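Post-proline cleaving enzyme (Rickettsia typhi, PDB 4HVT) probably cleaves oligopeptides after proline as a serine peptidase of the prolyl oligopeptidase family, with a beta-propeller domain beside an alpha/beta-hydrolase catalytic domain. Local coordinates at residues S321-H326 / T338-L343; I286-D291 / V302-R307; K359-L364 / T376-N381; V351-S356 / F363-D368. One frame throughout, in Å; residues are numbered along the deposited sequence.

Contact 1: S321-H326 / T338-L343; sequences SLVALH and TSLKIL
Leu343 and Ala324 lose the most surface where strand 322-326 pairs antiparallel with strand 341-344. Leu343 CD1 packs on Ala324 CB at 3.7 Å. Phe303 of strand 301-305 touches both side chains. Leu322 takes part through its backbone, and its O accepts from Leu343 N at 2.8 Å. Ala324 and Lys341 form a hydrogen-bonded pair. Ala324 N gives to Lys341 O at 2.9 Å, and Lys341 N returns a bond to Ala324 O at 2.8 Å. Val323 and Ile342 are the non-hydrogen-bonded pair on the other face, where Val323 CG1 meets Ile342 CG1 at 4.2 Å. Past the last bridge, Ser339 OG receives the backbone N-H of His326 at 2.9 Å and is also hydrogen-bonded to Asp329. The His326 ring has its own partner, with NE2 bonded to Glu300. The backbone bonds thus fix the outermost strand of this four-stranded blade of the beta-propeller, a serine hydroxyl holds the next N-H, and apolar contacts line both faces.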
loop_
_atom_site.group_PDB
_atom_site.type_symbol
_atom_site.label_atom_id
_atom_site.label_comp_id
_atom_site.label_asym_id
_atom_site.label_seq_id
_atom_site.Cartn_x
_atom_site.Cartn_y
_atom_site.Cartn_z
ATOM N N SER A 321 -11.041 -18.634 3.556
ATOM C CA SER A 321 -12.256 -18.765 2.780
ATOM C C SER A 321 -12.991 -17.449 2.617
ATOM O O SER A 321 -12.848 -16.522 3.419
ATOM C CB SER A 321 -13.235 -19.778 3.435
ATOM O OG SER A 321 -12.628 -21.075 3.597
ATOM N N LEU A 322 -13.769 -17.391 1.545
ATOM C CA LEU A 322 -14.668 -16.276 1.306
ATOM C C LEU A 322 -16.094 -16.776 1.442
ATOM O O LEU A 322 -16.480 -17.737 0.804
ATOM C CB LEU A 322 -14.463 -15.687 -0.083
ATOM C CG LEU A 322 -15.162 -14.308 -0.272
ATOM C CD1 LEU A 322 -14.347 -13.175 0.360
ATOM C CD2 LEU A 322 -15.374 -14.022 -1.764
ATOM N N VAL A 323 -16.887 -16.094 2.262
ATOM C CA VAL A 323 -18.305 -16.407 2.353
ATOM C C VAL A 323 -19.166 -15.205 1.895
ATOM O O VAL A 323 -18.655 -14.060 1.787
ATOM C CB VAL A 323 -18.709 -16.736 3.817
ATOM C CG1 VAL A 323 -17.885 -17.893 4.404
ATOM C CG2 VAL A 323 -18.566 -15.485 4.695
ATOM N N ALA A 324 -20.424 -15.495 1.541
ATOM C CA ALA A 324 -21.353 -14.497 1.181
ATOM C C ALA A 324 -22.596 -14.724 1.980
ATOM O O ALA A 324 -22.936 -15.869 2.329
ATOM C CB ALA A 324 -21.696 -14.614 -0.279
ATOM N N LEU A 325 -23.263 -13.619 2.263
ATOM C CA LEU A 325 -24.554 -13.667 2.975
ATOM C C LEU A 325 -25.360 -12.417 2.671
ATOM O O LEU A 325 -24.866 -11.340 2.360
ATOM C CB LEU A 325 -24.427 -13.823 4.489
ATOM C CG LEU A 325 -23.709 -12.787 5.355
ATOM C CD1 LEU A 325 -23.991 -12.944 6.838
ATOM C CD2 LEU A 325 -22.164 -12.738 5.118
ATOM N N HIS A 326 -26.641 -12.548 2.826
ATOM C CA HIS A 326 -27.510 -11.366 2.767
ATOM C C HIS A 326 -27.195 -10.395 3.891
ATOM O O HIS A 326 -26.895 -10.821 5.035
ATOM C CB HIS A 326 -28.987 -11.752 2.876
ATOM C CG HIS A 326 -29.912 -10.658 2.439
ATOM N ND1 HIS A 326 -30.573 -9.814 3.309
ATOM C CD2 HIS A 326 -30.352 -10.330 1.199
ATOM C CE1 HIS A 326 -31.311 -8.963 2.623
ATOM N NE2 HIS A 326 -31.182 -9.245 1.329
ATOM N N THR A 338 -29.532 -17.823 7.783
ATOM C CA THR A 338 -29.946 -18.787 6.806
ATOM C C THR A 338 -29.297 -18.627 5.427
ATOM O O THR A 338 -29.293 -19.576 4.660
ATOM C CB THR A 338 -31.474 -18.710 6.640
ATOM O OG1 THR A 338 -31.821 -17.443 6.085
ATOM C CG2 THR A 338 -32.206 -18.880 7.989
ATOM N N SER A 339 -28.743 -17.461 5.098
ATOM C CA SER A 339 -28.251 -17.201 3.739
ATOM C C SER A 339 -26.765 -17.469 3.518
ATOM O O SER A 339 -26.256 -17.214 2.401
ATOM C CB SER A 339 -28.536 -15.746 3.307
ATOM O OG SER A 339 -27.780 -14.855 4.069
ATOM N N LEU A 340 -26.028 -17.910 4.521
ATOM C CA LEU A 340 -24.583 -17.924 4.357
ATOM C C LEU A 340 -24.157 -19.015 3.384
ATOM O O LEU A 340 -24.640 -20.151 3.471
ATOM C CB LEU A 340 -23.884 -18.054 5.707
ATOM C CG LEU A 340 -22.372 -18.079 5.576
ATOM C CD1 LEU A 340 -21.794 -17.125 6.627
ATOM C CD2 LEU A 340 -21.833 -19.500 5.704
ATOM N N LYS A 341 -23.280 -18.658 2.430
ATOM C CA LYS A 341 -22.773 -19.574 1.437
ATOM C C LYS A 341 -21.269 -19.422 1.384
ATOM O O LYS A 341 -20.772 -18.352 1.573
ATOM C CB LYS A 341 -23.358 -19.263 0.097
ATOM C CG LYS A 341 -24.874 -19.397 0.055
ATOM C CD LYS A 341 -25.215 -20.854 0.068
ATOM C CE LYS A 341 -26.674 -21.127 -0.188
ATOM N NZ LYS A 341 -26.782 -22.595 -0.172
ATOM N N ILE A 342 -20.560 -20.499 1.064
ATOM C CA ILE A 342 -19.115 -20.436 0.899
ATOM C C ILE A 342 -18.764 -20.329 -0.582
ATOM O O ILE A 342 -19.172 -21.174 -1.404
ATOM C CB ILE A 342 -18.446 -21.690 1.468
ATOM C CG1 ILE A 342 -18.714 -21.770 2.972
ATOM C CG2 ILE A 342 -16.986 -21.697 1.159
ATOM C CD1 ILE A 342 -18.630 -23.163 3.504
ATOM N N LEU A 343 -18.079 -19.279 -0.933
ATOM C CA LEU A 343 -17.735 -19.020 -2.349
ATOM C C LEU A 343 -16.323 -19.377 -2.747
ATOM O O LEU A 343 -16.046 -19.513 -3.950
ATOM C CB LEU A 343 -18.001 -17.595 -2.718
ATOM C CG LEU A 343 -19.530 -17.334 -2.601
ATOM C CD1 LEU A 343 -19.780 -15.956 -3.120
ATOM C CD2 LEU A 343 -20.369 -18.370 -3.311
#

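Contact 2: I286-D291 / V302-R307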
loop_
_atom_site.group_PDB
_atom_site.type_symbol
_atom_site.label_atom_id
_atom_site.label_comp_id
_atom_site.label_asym_id
_atom_site.label_seq_id
_atom_site.Cartn_x
_atom_site.Cartn_y
_atom_site.Cartn_z
ATOM N N ILE A 286 -22.731 -5.916 14.214
ATOM C CA ILE A 286 -22.589 -7.053 13.303
ATOM C C ILE A 286 -22.016 -8.260 14.072
ATOM O O ILE A 286 -21.050 -8.123 14.845
ATOM C CB ILE A 286 -21.679 -6.673 12.106
ATOM C CG1 ILE A 286 -22.441 -5.760 11.179
ATOM C CG2 ILE A 286 -21.172 -7.909 11.382
ATOM C CD1 ILE A 286 -21.573 -5.083 10.179
ATOM N N ASN A 287 -22.682 -9.402 13.887
ATOM C CA ASN A 287 -22.283 -10.669 14.444
ATOM C C ASN A 287 -21.567 -11.483 13.348
ATOM O O ASN A 287 -22.216 -12.170 12.519
ATOM C CB ASN A 287 -23.520 -11.418 14.977
ATOM C CG ASN A 287 -23.140 -12.656 15.794
ATOM O OD1 ASN A 287 -21.994 -13.073 15.776
ATOM N ND2 ASN A 287 -24.093 -13.196 16.564
ATOM N N MET A 288 -20.244 -11.281 13.304
ATOM C CA MET A 288 -19.344 -12.058 12.451
ATOM C C MET A 288 -18.064 -12.302 13.237
ATOM O O MET A 288 -17.814 -11.641 14.282
ATOM C CB MET A 288 -18.989 -11.307 11.132
ATOM C CG MET A 288 -20.161 -11.103 10.156
ATOM S SD MET A 288 -20.728 -12.657 9.420
ATOM C CE MET A 288 -19.378 -12.846 8.239
ATOM N N PRO A 289 -17.271 -13.285 12.815
ATOM C CA PRO A 289 -15.980 -13.461 13.499
ATOM C C PRO A 289 -15.206 -12.142 13.594
ATOM O O PRO A 289 -15.164 -11.375 12.650
ATOM C CB PRO A 289 -15.266 -14.524 12.625
ATOM C CG PRO A 289 -16.368 -15.300 11.989
ATOM C CD PRO A 289 -17.416 -14.218 11.681
ATOM N N SER A 290 -14.568 -11.876 14.737
ATOM C CA SER A 290 -13.967 -10.586 14.965
ATOM C C SER A 290 -12.818 -10.234 14.025
ATOM O O SER A 290 -12.569 -9.060 13.808
ATOM C CB SER A 290 -13.475 -10.479 16.412
ATOM O OG SER A 290 -12.463 -11.423 16.699
ATOM N N ASP A 291 -12.185 -11.245 13.405
ATOM C CA ASP A 291 -11.093 -11.018 12.450
ATOM C C ASP A 291 -11.517 -11.281 11.018
ATOM O O ASP A 291 -10.674 -11.275 10.126
ATOM C CB ASP A 291 -9.814 -11.783 12.805
ATOM C CG ASP A 291 -10.036 -13.287 13.012
ATOM O OD1 ASP A 291 -11.172 -13.818 12.957
ATOM O OD2 ASP A 291 -8.993 -13.973 13.190
ATOM N N VAL A 302 -23.253 -9.456 0.871
ATOM C CA VAL A 302 -21.956 -8.984 1.267
ATOM C C VAL A 302 -20.995 -10.148 1.348
ATOM O O VAL A 302 -21.410 -11.266 1.612
ATOM C CB VAL A 302 -22.001 -8.222 2.624
ATOM C CG1 VAL A 302 -22.669 -6.861 2.468
ATOM C CG2 VAL A 302 -22.733 -9.034 3.633
ATOM N N PHE A 303 -19.742 -9.885 0.995
ATOM C CA PHE A 303 -18.678 -10.889 0.950
ATOM C C PHE A 303 -17.698 -10.655 2.046
ATOM O O PHE A 303 -17.194 -9.541 2.188
ATOM C CB PHE A 303 -17.928 -10.808 -0.372
ATOM C CG PHE A 303 -18.820 -10.947 -1.587
ATOM C CD1 PHE A 303 -19.386 -12.139 -1.849
ATOM C CD2 PHE A 303 -19.128 -9.864 -2.403
ATOM C CE1 PHE A 303 -20.232 -12.325 -2.910
ATOM C CE2 PHE A 303 -19.996 -10.034 -3.458
ATOM C CZ PHE A 303 -20.587 -11.257 -3.681
ATOM N N TRP A 304 -17.323 -11.720 2.779
ATOM C CA TRP A 304 -16.471 -11.622 3.930
ATOM C C TRP A 304 -15.361 -12.663 3.826
ATOM O O TRP A 304 -15.587 -13.842 3.498
ATOM C CB TRP A 304 -17.256 -11.825 5.219
ATOM C CG TRP A 304 -18.143 -10.677 5.562
ATOM C CD1 TRP A 304 -19.282 -10.311 4.909
ATOM C CD2 TRP A 304 -17.965 -9.701 6.623
ATOM N NE1 TRP A 304 -19.811 -9.146 5.465
ATOM C CE2 TRP A 304 -19.027 -8.773 6.532
ATOM C CE3 TRP A 304 -16.984 -9.520 7.637
ATOM C CZ2 TRP A 304 -19.167 -7.702 7.430
ATOM C CZ3 TRP A 304 -17.129 -8.461 8.507
ATOM C CH2 TRP A 304 -18.232 -7.579 8.422
ATOM N N LEU A 305 -14.149 -12.191 4.074
ATOM C CA LEU A 305 -12.957 -13.029 4.135
ATOM C C LEU A 305 -12.700 -13.464 5.568
ATOM O O LEU A 305 -12.783 -12.642 6.467
ATOM C CB LEU A 305 -11.733 -12.247 3.645
ATOM C CG LEU A 305 -10.351 -12.905 3.696
ATOM C CD1 LEU A 305 -10.355 -14.113 2.776
ATOM C CD2 LEU A 305 -9.269 -11.908 3.349
ATOM N N LEU A 306 -12.319 -14.731 5.725
ATOM C CA LEU A 306 -11.951 -15.284 7.027
ATOM C C LEU A 306 -10.442 -15.259 7.222
ATOM O O LEU A 306 -9.704 -15.704 6.376
ATOM C CB LEU A 306 -12.505 -16.694 7.208
ATOM C CG LEU A 306 -13.997 -16.904 6.935
ATOM C CD1 LEU A 306 -14.410 -18.316 7.326
ATOM C CD2 LEU A 306 -14.849 -15.846 7.637
ATOM N N ARG A 307 -10.029 -14.794 8.397
ATOM C CA ARG A 307 -8.618 -14.874 8.793
ATOM C C ARG A 307 -8.382 -16.136 9.668
ATOM O O ARG A 307 -7.241 -16.621 9.791
ATOM C CB ARG A 307 -8.226 -13.589 9.557
ATOM C CG ARG A 307 -6.882 -13.696 10.244
ATOM C CD ARG A 307 -6.334 -12.325 10.606
ATOM N NE ARG A 307 -5.223 -12.424 11.558
ATOM C CZ ARG A 307 -3.944 -12.603 11.245
ATOM N NH1 ARG A 307 -3.585 -12.757 9.982
ATOM N NH2 ARG A 307 -3.011 -12.732 12.225
HETATM O O HOH W 1 -11.997 -14.703 10.454
HETATM O O HOH W 2 -10.075 -11.135 7.314
HETATM O O HOH W 3 -6.530 -13.079 14.003
#
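Asp291 and Arg307 meet through waters, with no direct hydrogen bond. Asp291 OD2 lies 4.4 Å from Arg307 NE, too far for a salt bridge, and the carboxylate and guanidinium planes stand 86° apart. One water links Asp291 OD2 to Arg307 NE. A second takes the backbone N-H of Arg307 and donates to Asp291 OD1 at 2.8 Å. The third donates to Asp291 O and Leu305 O. Asp291 OD2 also bonds Ser308, and Arg307 NH1 reaches His527. The aliphatic part of Arg307 still packs on the acid, with CG 3.6 Å from Asp291 OD2. At the apolar end Met288 is bent at chi2 and chi3 (-69° and -76°). Its CE makes a CH-pi contact over one face of the Trp304 indole, 3.7 Å from Trp304 CG and offset toward the rim. Ile286 CG2 touches Trp304 CH2 at 4.2 Å. Met288 SD approaches the indole obliquely, 5.0 Å from the centroid of its five-membered ring. This Met-aromatic contact joins the loop that links two beta-propeller blades to strand 301-305 of the second.

Contact 3: K359-L364 / T376-N381; sequences KDRVFL and TFTLEN
Phe377 lays its ring against Val362, its hydrogen-bonded partner in the hairpin of strands 362-368 and 371-380. From CB, CG lies between the backbone N and the carbonyl carbon (chi1 52°), a position from which the ring can lie against Val362. CD1 comes 4.0 Å from Val362 O. CE1 meets Leu364 CB at the ring edge. CE2 lies 3.8 Å from Val362 CB, which sits over one ring face toward the rim. CZ, at the tip, touches Val362 CG1 at 3.6 Å. The backbone is paired by Val362 N to Phe377 O at 2.8 Å and by a return bond from Phe377 N to Val362 O. On the opposite face of the sheet, Thr376 CG2 stands over the centre of the Phe363 ring, 3.6 Å above it. Asp360 O accepts from Thr378 OG1 at 3.0 Å and from Arg361 NH1 at 2.8 Å, the two donors coming from opposite faces of its carbonyl plane. A water joins Arg361 NE to Thr376 OG1. Outside the hairpin, Phe298 of strand 293-298 touches Val362 and Thr378, and Trp426 of strand 422-426 meets Phe363 edge-to-face.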
loop_
_atom_site.group_PDB
_atom_site.type_symbol
_atom_site.label_atom_id
_atom_site.label_comp_id
_atom_site.label_asym_id
_atom_site.label_seq_id
_atom_site.Cartn_x
_atom_site.Cartn_y
_atom_site.Cartn_z
ATOM N N LYS A 359 -22.255 -4.034 -12.723
ATOM C CA LYS A 359 -23.733 -4.044 -12.653
ATOM C C LYS A 359 -24.301 -5.451 -12.534
ATOM O O LYS A 359 -25.287 -5.681 -11.826
ATOM C CB LYS A 359 -24.317 -3.374 -13.905
ATOM C CG LYS A 359 -25.829 -3.131 -13.865
ATOM C CD LYS A 359 -26.352 -2.609 -15.187
ATOM C CE LYS A 359 -26.180 -1.123 -15.383
ATOM N NZ LYS A 359 -26.780 -0.627 -16.658
ATOM N N ASP A 360 -23.736 -6.392 -13.300
ATOM C CA ASP A 360 -24.320 -7.713 -13.380
ATOM C C ASP A 360 -23.312 -8.865 -13.175
ATOM O O ASP A 360 -23.667 -10.013 -13.335
ATOM C CB ASP A 360 -25.066 -7.863 -14.696
ATOM C CG ASP A 360 -24.169 -7.775 -15.878
ATOM O OD1 ASP A 360 -22.947 -7.631 -15.731
ATOM O OD2 ASP A 360 -24.718 -7.834 -17.000
ATOM N N ARG A 361 -22.087 -8.569 -12.731
ATOM C CA ARG A 361 -21.124 -9.630 -12.448
ATOM C C ARG A 361 -20.301 -9.319 -11.193
ATOM O O ARG A 361 -19.991 -8.153 -10.917
ATOM C CB ARG A 361 -20.136 -9.786 -13.641
ATOM C CG ARG A 361 -20.827 -10.343 -14.872
ATOM C CD ARG A 361 -21.125 -11.822 -14.736
ATOM N NE ARG A 361 -21.622 -12.401 -15.963
ATOM C CZ ARG A 361 -22.913 -12.392 -16.324
ATOM N NH1 ARG A 361 -23.844 -11.761 -15.575
ATOM N NH2 ARG A 361 -23.316 -12.972 -17.472
ATOM N N VAL A 362 -19.885 -10.381 -10.517
ATOM C CA VAL A 362 -18.900 -10.305 -9.451
ATOM C C VAL A 362 -17.630 -10.985 -9.983
ATOM O O VAL A 362 -17.710 -12.070 -10.553
ATOM C CB VAL A 362 -19.384 -11.091 -8.263
ATOM C CG1 VAL A 362 -18.352 -11.035 -7.156
ATOM C CG2 VAL A 362 -20.778 -10.565 -7.839
ATOM N N PHE A 363 -16.488 -10.326 -9.833
ATOM C CA PHE A 363 -15.191 -10.860 -10.175
ATOM C C PHE A 363 -14.469 -11.274 -8.898
ATOM O O PHE A 363 -14.379 -10.480 -7.937
ATOM C CB PHE A 363 -14.333 -9.748 -10.816
ATOM C CG PHE A 363 -14.718 -9.424 -12.233
ATOM C CD1 PHE A 363 -15.938 -8.821 -12.560
ATOM C CD2 PHE A 363 -13.813 -9.633 -13.238
ATOM C CE1 PHE A 363 -16.239 -8.478 -13.865
ATOM C CE2 PHE A 363 -14.140 -9.331 -14.542
ATOM C CZ PHE A 363 -15.296 -8.744 -14.862
ATOM N N LEU A 364 -14.017 -12.519 -8.867
ATOM C CA LEU A 364 -13.299 -13.066 -7.771
ATOM C C LEU A 364 -11.893 -13.312 -8.277
ATOM O O LEU A 364 -11.662 -14.204 -9.089
ATOM C CB LEU A 364 -13.916 -14.373 -7.303
ATOM C CG LEU A 364 -13.093 -15.259 -6.349
ATOM C CD1 LEU A 364 -12.716 -14.534 -5.064
ATOM C CD2 LEU A 364 -13.690 -16.601 -6.137
ATOM N N THR A 376 -15.759 -15.105 -12.822
ATOM C CA THR A 376 -16.927 -14.257 -12.691
ATOM C C THR A 376 -18.158 -15.097 -12.424
ATOM O O THR A 376 -18.280 -16.227 -12.858
ATOM C CB THR A 376 -17.187 -13.321 -13.913
ATOM O OG1 THR A 376 -17.590 -14.075 -15.062
ATOM C CG2 THR A 376 -15.958 -12.495 -14.261
ATOM N N PHE A 377 -19.121 -14.484 -11.704
ATOM C CA PHE A 377 -20.427 -15.107 -11.444
ATOM C C PHE A 377 -21.436 -14.024 -11.138
ATOM O O PHE A 377 -21.091 -12.840 -11.132
ATOM C CB PHE A 377 -20.409 -16.131 -10.279
ATOM C CG PHE A 377 -19.836 -15.601 -9.032
ATOM C CD1 PHE A 377 -18.441 -15.616 -8.816
ATOM C CD2 PHE A 377 -20.658 -15.119 -8.049
ATOM C CE1 PHE A 377 -17.913 -15.124 -7.636
ATOM C CE2 PHE A 377 -20.142 -14.604 -6.889
ATOM C CZ PHE A 377 -18.748 -14.624 -6.666
ATOM N N THR A 378 -22.691 -14.433 -11.002
ATOM C CA THR A 378 -23.758 -13.548 -10.668
ATOM C C THR A 378 -24.782 -14.224 -9.765
ATOM O O THR A 378 -24.527 -15.281 -9.218
ATOM C CB THR A 378 -24.346 -12.937 -11.952
ATOM O OG1 THR A 378 -25.262 -11.883 -11.617
ATOM C CG2 THR A 378 -25.050 -13.997 -12.796
ATOM N N LEU A 379 -25.921 -13.561 -9.578
ATOM C CA LEU A 379 -27.092 -14.136 -8.923
ATOM C C LEU A 379 -28.188 -14.395 -9.911
ATOM O O LEU A 379 -28.466 -13.555 -10.764
ATOM C CB LEU A 379 -27.677 -13.172 -7.901
ATOM C CG LEU A 379 -27.065 -13.082 -6.524
ATOM C CD1 LEU A 379 -27.689 -11.876 -5.784
ATOM C CD2 LEU A 379 -27.324 -14.361 -5.714
ATOM N N GLU A 380 -28.788 -15.578 -9.778
ATOM C CA GLU A 380 -29.944 -15.987 -10.578
ATOM C C GLU A 380 -30.900 -16.615 -9.604
ATOM O O GLU A 380 -30.564 -17.617 -8.956
ATOM C CB GLU A 380 -29.550 -17.059 -11.550
ATOM C CG GLU A 380 -29.125 -16.595 -12.911
ATOM C CD GLU A 380 -29.449 -17.663 -13.956
ATOM O OE1 GLU A 380 -28.909 -18.787 -13.874
ATOM O OE2 GLU A 380 -30.283 -17.391 -14.834
ATOM N N ASN A 381 -32.083 -16.034 -9.460
ATOM C CA ASN A 381 -33.084 -16.624 -8.584
ATOM C C ASN A 381 -32.565 -16.716 -7.158
ATOM O O ASN A 381 -32.699 -17.753 -6.510
ATOM C CB ASN A 381 -33.447 -18.020 -9.093
HETATM O O HOH W 4 -19.079 -13.177 -17.225
#

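Contact 4: V351-S356 / F363-D368; sequences VFNFIS and FLATYD
Phe363 N donates to Ser356 O at 2.8 Å in a nearly straight bond (171°), and Ser356 N returns one to Phe363 O. Val351 and Tyr367 also exchange two bonds. Between these pairs, Ala365 O takes two backbone N-H groups, from Asn353 at 2.9 Å and from Phe354 at 3.1 Å. Both donors come from the same face of its carbonyl plane. This is a classic beta bulge, and it shifts the register of strands 350-357 and 362-368 by one residue. Ala365 N donates to Phe354 O at 2.9 Å.

Asn353 CG is anti to its backbone N (chi1 -172°), which brings it 3.5 Å from Tyr367 CE2. The amide approaches the Tyr367 ring obliquely, planes 34° apart. ND2 gives to a water that donates to Thr366 O. A second water lies 2.6 Å from Tyr367 OH and also donates to Asn353 OD1.

Farther out, Ala365 CB sits over the centre of the Phe354 ring, 3.6 Å above its plane, in a CH-pi contact. Leu364 CD1 meets the edge of the Phe352 ring, 3.7 Å from CE1. Val351 CG1 lies beside Tyr367 CB.

This propeller-blade hairpin thus accommodates the extra residue without losing an N-H bond: one carbonyl serves two donors, and waters give ND2 and OD1 a partner each.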
loop_
_atom_site.group_PDB
_atom_site.type_symbol
_atom_site.label_atom_id
_atom_site.label_comp_id
_atom_site.label_asym_id
_atom_site.label_seq_id
_atom_site.Cartn_x
_atom_site.Cartn_y
_atom_site.Cartn_z
ATOM N N VAL A 351 -4.793 -18.447 -2.493
ATOM C CA VAL A 351 -5.153 -17.371 -1.574
ATOM C C VAL A 351 -6.144 -16.408 -2.250
ATOM O O VAL A 351 -6.069 -16.164 -3.443
ATOM C CB VAL A 351 -3.912 -16.623 -1.045
ATOM C CG1 VAL A 351 -3.241 -15.784 -2.160
ATOM C CG2 VAL A 351 -4.288 -15.694 0.091
ATOM N N PHE A 352 -7.064 -15.873 -1.465
ATOM C CA PHE A 352 -7.893 -14.784 -1.900
ATOM C C PHE A 352 -7.160 -13.471 -2.182
ATOM O O PHE A 352 -6.251 -13.057 -1.433
ATOM C CB PHE A 352 -8.969 -14.546 -0.824
ATOM C CG PHE A 352 -9.858 -13.362 -1.107
ATOM C CD1 PHE A 352 -10.924 -13.486 -1.981
ATOM C CD2 PHE A 352 -9.652 -12.137 -0.487
ATOM C CE1 PHE A 352 -11.792 -12.394 -2.209
ATOM C CE2 PHE A 352 -10.500 -11.065 -0.690
ATOM C CZ PHE A 352 -11.548 -11.165 -1.607
ATOM N N ASN A 353 -7.507 -12.782 -3.274
ATOM C CA ASN A 353 -6.980 -11.480 -3.540
ATOM C C ASN A 353 -8.034 -10.367 -3.335
ATOM O O ASN A 353 -7.945 -9.568 -2.372
ATOM C CB ASN A 353 -6.296 -11.416 -4.906
ATOM C CG ASN A 353 -5.550 -10.119 -5.151
ATOM O OD1 ASN A 353 -5.265 -9.334 -4.233
ATOM N ND2 ASN A 353 -5.238 -9.869 -6.432
ATOM N N PHE A 354 -9.025 -10.317 -4.208
ATOM C CA PHE A 354 -10.064 -9.316 -4.098
ATOM C C PHE A 354 -11.362 -9.738 -4.765
ATOM O O PHE A 354 -11.379 -10.624 -5.623
ATOM C CB PHE A 354 -9.623 -7.910 -4.603
ATOM C CG PHE A 354 -9.309 -7.823 -6.068
ATOM C CD1 PHE A 354 -10.347 -7.744 -6.996
ATOM C CD2 PHE A 354 -7.991 -7.800 -6.515
ATOM C CE1 PHE A 354 -10.076 -7.647 -8.365
ATOM C CE2 PHE A 354 -7.705 -7.655 -7.865
ATOM C CZ PHE A 354 -8.758 -7.601 -8.791
ATOM N N ILE A 355 -12.429 -9.044 -4.358
ATOM C CA ILE A 355 -13.727 -9.009 -5.092
ATOM C C ILE A 355 -13.875 -7.641 -5.767
ATOM O O ILE A 355 -13.498 -6.617 -5.197
ATOM C CB ILE A 355 -14.886 -9.179 -4.125
ATOM C CG1 ILE A 355 -14.991 -10.630 -3.635
ATOM C CG2 ILE A 355 -16.247 -8.742 -4.660
ATOM C CD1 ILE A 355 -15.667 -11.573 -4.596
ATOM N N SER A 356 -14.432 -7.609 -6.986
ATOM C CA SER A 356 -14.768 -6.331 -7.614
ATOM C C SER A 356 -16.090 -6.580 -8.332
ATOM O O SER A 356 -16.329 -7.695 -8.823
ATOM C CB SER A 356 -13.683 -5.871 -8.565
ATOM O OG SER A 356 -13.746 -4.480 -8.832
ATOM N N PHE A 363 -16.488 -10.326 -9.833
ATOM C CA PHE A 363 -15.191 -10.860 -10.175
ATOM C C PHE A 363 -14.469 -11.274 -8.898
ATOM O O PHE A 363 -14.379 -10.480 -7.937
ATOM C CB PHE A 363 -14.333 -9.748 -10.816
ATOM C CG PHE A 363 -14.718 -9.424 -12.233
ATOM C CD1 PHE A 363 -15.938 -8.821 -12.560
ATOM C CD2 PHE A 363 -13.813 -9.633 -13.238
ATOM C CE1 PHE A 363 -16.239 -8.478 -13.865
ATOM C CE2 PHE A 363 -14.140 -9.331 -14.542
ATOM C CZ PHE A 363 -15.296 -8.744 -14.862
ATOM N N LEU A 364 -14.017 -12.519 -8.867
ATOM C CA LEU A 364 -13.299 -13.066 -7.771
ATOM C C LEU A 364 -11.893 -13.312 -8.277
ATOM O O LEU A 364 -11.662 -14.204 -9.089
ATOM C CB LEU A 364 -13.916 -14.373 -7.303
ATOM C CG LEU A 364 -13.093 -15.259 -6.349
ATOM C CD1 LEU A 364 -12.716 -14.534 -5.064
ATOM C CD2 LEU A 364 -13.690 -16.601 -6.137
ATOM N N ALA A 365 -10.979 -12.524 -7.737
ATOM C CA ALA A 365 -9.578 -12.603 -8.078
ATOM C C ALA A 365 -8.840 -13.314 -6.957
ATOM O O ALA A 365 -8.993 -12.986 -5.762
ATOM C CB ALA A 365 -9.014 -11.231 -8.344
ATOM N N THR A 366 -8.052 -14.307 -7.310
ATOM C CA THR A 366 -7.229 -15.090 -6.376
ATOM C C THR A 366 -5.803 -15.257 -6.914
ATOM O O THR A 366 -5.491 -14.804 -8.003
ATOM C CB THR A 366 -7.815 -16.504 -6.131
ATOM O OG1 THR A 366 -7.863 -17.295 -7.362
ATOM C CG2 THR A 366 -9.250 -16.409 -5.583
ATOM N N TYR A 367 -4.925 -15.882 -6.128
ATOM C CA TYR A 367 -3.660 -16.422 -6.617
ATOM C C TYR A 367 -3.607 -17.917 -6.335
ATOM O O TYR A 367 -4.114 -18.414 -5.322
ATOM C CB TYR A 367 -2.453 -15.785 -5.949
ATOM C CG TYR A 367 -2.275 -14.300 -6.209
ATOM C CD1 TYR A 367 -1.638 -13.843 -7.381
ATOM C CD2 TYR A 367 -2.757 -13.347 -5.323
ATOM C CE1 TYR A 367 -1.485 -12.499 -7.607
ATOM C CE2 TYR A 367 -2.603 -11.998 -5.573
ATOM C CZ TYR A 367 -1.959 -11.585 -6.717
ATOM O OH TYR A 367 -1.813 -10.224 -6.957
ATOM N N ASP A 368 -3.012 -18.631 -7.260
ATOM C CA ASP A 368 -2.635 -20.023 -7.082
ATOM C C ASP A 368 -1.116 -20.080 -7.290
ATOM O O ASP A 368 -0.636 -19.844 -8.407
ATOM C CB ASP A 368 -3.337 -20.861 -8.158
ATOM C CG ASP A 368 -2.998 -22.327 -8.078
ATOM O OD1 ASP A 368 -2.254 -22.710 -7.157
ATOM O OD2 ASP A 368 -3.514 -23.132 -8.932
HETATM O O HOH W 5 -5.548 -11.964 -8.498
HETATM O O HOH W 6 -2.197 -8.568 -4.967
#

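All four contacts lie in the beta-propeller domain. Contacts 3 and 4 are buried and share Phe363 and Leu364. They hold strand 362-368 from its two sides, against 371-380 and 350-357. Contacts 1 and 2 are partly buried. They meet in another sheet, where strand 301-305 neighbours strand 322-326 and Val323 O is probably hydrogen-bonded to Trp304 N. Contacts 1, 3 and 4 rest on antiparallel backbone ladders. Contact 2 has none, and waters and a Met-aromatic contact take their place. The two sheets pack through apolar side chains: Leu322 on Phe352, Phe303 on Ile355 and Leu343 on Phe377. Contact 4 lies nearest the chain centre.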